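Local coordinates for protein dihydropteroate synthase (Clostridioides difficile, PDB 6PZ2) that probably catalyses the condensation of a dihydropterin pyrophosphate with p-aminobenzoate to give dihydropteroate, a step of folate synthesis, at residues M15-V20 against I245-D250. Residues are numbered along the deposited sequence; the frame is centred on the assembly and turned at random.
With PT1 (pteroic acid), chain K; SO4 (sulfate ion), chain B.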
ATOM      1  N   MET A  15       2.449 -11.055  11.447  1.00 33.39           N
ATOM      2  CA  MET A  15       3.484 -11.918  11.972  1.00 31.11           C
ATOM      3  C   MET A  15       4.808 -11.154  11.919  1.00 29.85           C
ATOM      4  O   MET A  15       5.261 -10.843  10.850  1.00 30.30           O
ATOM      5  CB  MET A  15       3.555 -13.219  11.156  1.00 30.48           C
ATOM      6  CG  MET A  15       4.804 -14.087  11.376  1.00 33.70           C
ATOM      7  SD  MET A  15       4.805 -15.571  10.300  1.00 30.50           S
ATOM      8  CE  MET A  15       3.618 -16.523  11.243  1.00 34.90           C
ATOM      9  N   GLY A  16       5.444 -10.884  13.057  1.00 31.73           N
ATOM     10  CA  GLY A  16       6.753 -10.235  13.074  1.00 27.40           C
ATOM     11  C   GLY A  16       7.901 -11.217  12.951  1.00 30.16           C
ATOM     12  O   GLY A  16       7.879 -12.299  13.482  1.00 36.03           O
ATOM     13  N   ILE A  17       8.967 -10.828  12.290  1.00 29.86           N
ATOM     14  CA  ILE A  17      10.062 -11.734  12.046  1.00 29.16           C
ATOM     15  C   ILE A  17      11.122 -11.574  13.142  1.00 33.19           C
ATOM     16  O   ILE A  17      11.566 -10.469  13.399  1.00 30.73           O
ATOM     17  CB  ILE A  17      10.630 -11.442  10.651  1.00 27.93           C
ATOM     18  CG1 ILE A  17       9.580 -11.728   9.581  1.00 26.78           C
ATOM     19  CG2 ILE A  17      11.926 -12.215  10.441  1.00 31.10           C
ATOM     20  CD1 ILE A  17       9.923 -11.196   8.210  1.00 32.65           C
ATOM     21  N   LEU A  18      11.556 -12.682  13.762  1.00 33.59           N
ATOM     22  CA  LEU A  18      12.651 -12.678  14.727  1.00 30.27           C
ATOM     23  C   LEU A  18      13.670 -13.741  14.308  1.00 31.76           C
ATOM     24  O   LEU A  18      13.476 -14.916  14.640  1.00 33.11           O
ATOM     25  CB  LEU A  18      12.095 -12.965  16.131  1.00 31.14           C
ATOM     26  CG  LEU A  18      13.122 -12.909  17.265  1.00 34.62           C
ATOM     27  CD1 LEU A  18      13.750 -11.535  17.344  1.00 37.97           C
ATOM     28  CD2 LEU A  18      12.498 -13.248  18.607  1.00 37.13           C
ATOM     29  N   ASN A  19      14.726 -13.337  13.607  1.00 33.44           N
ATOM     30  CA  ASN A  19      15.830 -14.236  13.221  1.00 39.50           C
ATOM     31  C   ASN A  19      16.932 -14.164  14.279  1.00 35.57           C
ATOM     32  O   ASN A  19      17.322 -13.093  14.670  1.00 37.78           O
ATOM     33  CB  ASN A  19      16.433 -13.896  11.850  1.00 43.75           C
ATOM     34  CG  ASN A  19      15.477 -14.210  10.708  1.00 63.49           C
ATOM     35  OD1 ASN A  19      14.933 -15.320  10.625  1.00 62.41           O
ATOM     36  ND2 ASN A  19      15.226 -13.235   9.837  1.00 56.80           N
ATOM     37  N   VAL A  20      17.454 -15.300  14.727  1.00 33.61           N
ATOM     38  CA  VAL A  20      18.429 -15.284  15.813  1.00 30.86           C
ATOM     39  C   VAL A  20      19.673 -16.054  15.378  1.00 31.45           C
ATOM     40  O   VAL A  20      20.394 -16.549  16.227  1.00 33.43           O
ATOM     41  CB  VAL A  20      17.855 -15.827  17.134  1.00 30.59           C
ATOM     42  CG1 VAL A  20      16.715 -14.963  17.645  1.00 31.13           C
ATOM     43  CG2 VAL A  20      17.401 -17.272  17.030  1.00 33.85           C
ATOM     44  N   ILE A 245      -2.661 -13.280   6.859  1.00 25.06           N
ATOM     45  CA  ILE A 245      -1.542 -13.035   7.712  1.00 25.75           C
ATOM     46  C   ILE A 245      -0.405 -12.563   6.816  1.00 25.11           C
ATOM     47  O   ILE A 245      -0.138 -13.256   5.825  1.00 23.66           O
ATOM     48  CB  ILE A 245      -1.089 -14.314   8.457  1.00 29.27           C
ATOM     49  CG1 ILE A 245      -2.241 -15.020   9.177  1.00 32.84           C
ATOM     50  CG2 ILE A 245       0.073 -13.997   9.382  1.00 27.78           C
ATOM     51  CD1 ILE A 245      -1.876 -16.314   9.871  1.00 35.02           C
ATOM     52  N   VAL A 246       0.282 -11.495   7.212  1.00 25.14           N
ATOM     53  CA  VAL A 246       1.476 -11.061   6.499  1.00 27.43           C
ATOM     54  C   VAL A 246       2.673 -11.202   7.433  1.00 29.12           C
ATOM     55  O   VAL A 246       2.612 -10.816   8.594  1.00 27.78           O
ATOM     56  CB  VAL A 246       1.365  -9.623   5.953  1.00 28.04           C
ATOM     57  CG1 VAL A 246       0.370  -9.561   4.810  1.00 32.53           C
ATOM     58  CG2 VAL A 246       1.008  -8.596   7.018  1.00 30.35           C
ATOM     59  N   ARG A 247       3.760 -11.727   6.889  1.00 26.68           N
ATOM     60  CA  ARG A 247       4.986 -11.911   7.639  1.00 30.67           C
ATOM     61  C   ARG A 247       5.916 -10.753   7.257  1.00 29.81           C
ATOM     62  O   ARG A 247       6.384 -10.748   6.129  1.00 27.63           O
ATOM     63  CB  ARG A 247       5.631 -13.256   7.258  1.00 31.36           C
ATOM     64  CG  ARG A 247       6.949 -13.603   7.940  1.00 30.96           C
ATOM     65  CD  ARG A 247       7.525 -14.950   7.515  1.00 34.78           C
ATOM     66  NE  ARG A 247       8.827 -15.296   8.074  1.00 29.51           N
ATOM     67  CZ  ARG A 247       9.996 -14.828   7.663  1.00 30.42           C
ATOM     68  NH1 ARG A 247      10.084 -14.027   6.610  1.00 33.55           N
ATOM     69  NH2 ARG A 247      11.088 -15.154   8.334  1.00 32.53           N
ATOM     70  N   VAL A 248       6.266  -9.879   8.195  1.00 26.39           N
ATOM     71  CA  VAL A 248       6.924  -8.606   7.920  1.00 28.85           C
ATOM     72  C   VAL A 248       8.036  -8.317   8.929  1.00 29.83           C
ATOM     73  O   VAL A 248       7.958  -8.741  10.081  1.00 27.82           O
ATOM     74  CB  VAL A 248       5.919  -7.445   7.910  1.00 27.43           C
ATOM     75  CG1 VAL A 248       4.953  -7.586   6.741  1.00 27.35           C
ATOM     76  CG2 VAL A 248       5.183  -7.341   9.242  1.00 29.35           C
ATOM     77  N   HIS A 249       9.065  -7.595   8.466  1.00 30.30           N
ATOM     78  CA  HIS A 249      10.036  -6.987   9.375  1.00 30.83           C
ATOM     79  C   HIS A 249       9.505  -5.732  10.085  1.00 31.87           C
ATOM     80  O   HIS A 249       9.959  -5.432  11.173  1.00 28.41           O
ATOM     81  CB  HIS A 249      11.284  -6.574   8.612  1.00 31.05           C
ATOM     82  CG  HIS A 249      11.914  -7.746   7.953  1.00 32.33           C
ATOM     83  ND1 HIS A 249      11.607  -8.092   6.649  1.00 31.50           N
ATOM     84  CD2 HIS A 249      12.827  -8.630   8.408  1.00 29.89           C
ATOM     85  CE1 HIS A 249      12.311  -9.161   6.337  1.00 36.61           C
ATOM     86  NE2 HIS A 249      13.063  -9.525   7.398  1.00 33.01           N
ATOM     87  N   ASP A 250       8.644  -4.943   9.452  1.00 31.60           N
ATOM     88  CA  ASP A 250       8.288  -3.641   9.969  1.00 31.64           C
ATOM     89  C   ASP A 250       6.821  -3.736  10.383  1.00 30.45           C
ATOM     90  O   ASP A 250       5.888  -3.599   9.582  1.00 30.10           O
ATOM     91  CB  ASP A 250       8.504  -2.532   8.937  1.00 33.82           C
ATOM     92  CG  ASP A 250       9.929  -2.436   8.424  1.00 38.71           C
ATOM     93  OD1 ASP A 250      10.233  -2.980   7.336  1.00 44.51           O
ATOM     94  OD2 ASP A 250      10.731  -1.842   9.134  1.00 45.47           O
TER
HETATM   95  C2  PT1 K 310       7.777 -16.614   3.576  1.00 26.79           C
HETATM   96  C3  PT1 K 310       9.096 -16.681   4.182  1.00 29.36           C
HETATM   97  C5  PT1 K 310       9.161 -17.501   5.393  1.00 27.84           C
HETATM   98  N6  PT1 K 310      10.206 -16.042   3.727  1.00 31.44           N
HETATM   99  C7  PT1 K 310       6.880 -18.037   5.196  1.00 32.60           C
HETATM  100  N9  PT1 K 310       8.068 -18.140   5.809  1.00 31.81           N
HETATM  101  C10 PT1 K 310      11.378 -16.191   4.365  1.00 29.42           C
HETATM  102  N11 PT1 K 310       5.796 -18.675   5.675  1.00 31.28           N
HETATM  103  C12 PT1 K 310      11.456 -17.008   5.500  1.00 29.46           C
HETATM  104  C21 PT1 K 310      14.758 -12.914  -1.835  1.00 35.54           C
HETATM  105  O22 PT1 K 310      14.433 -13.230  -2.990  1.00 40.08           O
HETATM  106  O1  PT1 K 310       7.561 -15.896   2.464  1.00 32.81           O
HETATM  107  N4  PT1 K 310       6.733 -17.306   4.078  1.00 33.57           N
HETATM  108  N8  PT1 K 310      10.355 -17.608   6.012  1.00 31.94           N
HETATM  109  C13 PT1 K 310      12.612 -15.502   3.822  1.00 32.92           C
HETATM  110  N14 PT1 K 310      12.855 -16.012   2.478  1.00 29.63           N
HETATM  111  C15 PT1 K 310      13.371 -15.254   1.486  1.00 31.22           C
HETATM  112  C16 PT1 K 310      13.984 -14.017   1.719  1.00 30.57           C
HETATM  113  C17 PT1 K 310      13.222 -15.702   0.180  1.00 31.53           C
HETATM  114  C18 PT1 K 310      14.466 -13.280   0.641  1.00 34.52           C
HETATM  115  C19 PT1 K 310      13.699 -14.964  -0.900  1.00 31.87           C
HETATM  116  C20 PT1 K 310      14.312 -13.744  -0.667  1.00 34.78           C
HETATM  117  O23 PT1 K 310      15.400 -11.879  -1.649  1.00 33.18           O
HETATM  118  S   SO4 B 301      13.731 -12.923   6.266  1.00 38.62           S
HETATM  119  O1  SO4 B 301      14.688 -13.298   5.201  1.00 40.05           O
HETATM  120  O2  SO4 B 301      13.300 -14.138   6.992  1.00 44.90           O
HETATM  121  O3  SO4 B 301      12.552 -12.264   5.661  1.00 43.84           O
HETATM  122  O4  SO4 B 301      14.385 -11.991   7.211  1.00 34.43           O
HETATM  123  O   HOH W   1      11.652  -7.988  12.521  1.00 47.96           O
HETATM  124  O   HOH W   2      12.133 -16.075  11.369  1.00 42.79           O
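Met15 and Gly16 pair in parallel with Arg247 and Val248, the strand segments 28° apart: Met15 N donates to Val246 O (2.9 Å), Met15 O accepts from Val248 N (3.0 Å), and a weak third bond runs from Ile17 N to Val248 O. This is the closure of a TIM barrel, where the first strand, 13-19, lies beside the last, 245-248, and their C-terminal ends carry the pterin site. Arg247 reaches into that site with CG anti to the backbone N (chi1 179°) and the chain extended as far as NE. Met15 SD rests on Arg247 CG at 3.7 Å, and the Ile17 side chain crosses that of Arg247 at about a right angle. The guanidinium is sandwiched, with Ile17 CG1 over one face and the pterin ring of pteroic acid over the other, PT1 N8 lying 3.3 Å from Arg247 CZ. Asp53 takes NE in a salt bridge, which helps fix the rotation of the planar group. At the guanidinium edge sits a sulfate, probably from the crystallisation liquor; it plausibly marks where phosphate groups of the substrate bind, as in relatives. Arg247 NH2 donates to sulfate O2 at 2.8 Å, NH1 to sulfate O3, and Asn19 ND2 weakly to sulfate O4. A water links Asn19 OD1 with Arg247 NH2, weakly on the arginine side. His249 adds a further hold on the sulfate, its ND1 bonded to Ser211 OG and its NE2 to sulfate O4 at 2.8 Å, while the CD1 methyl of Ile17 sits squarely over the imidazole face, 3.6 Å from the ring centroid.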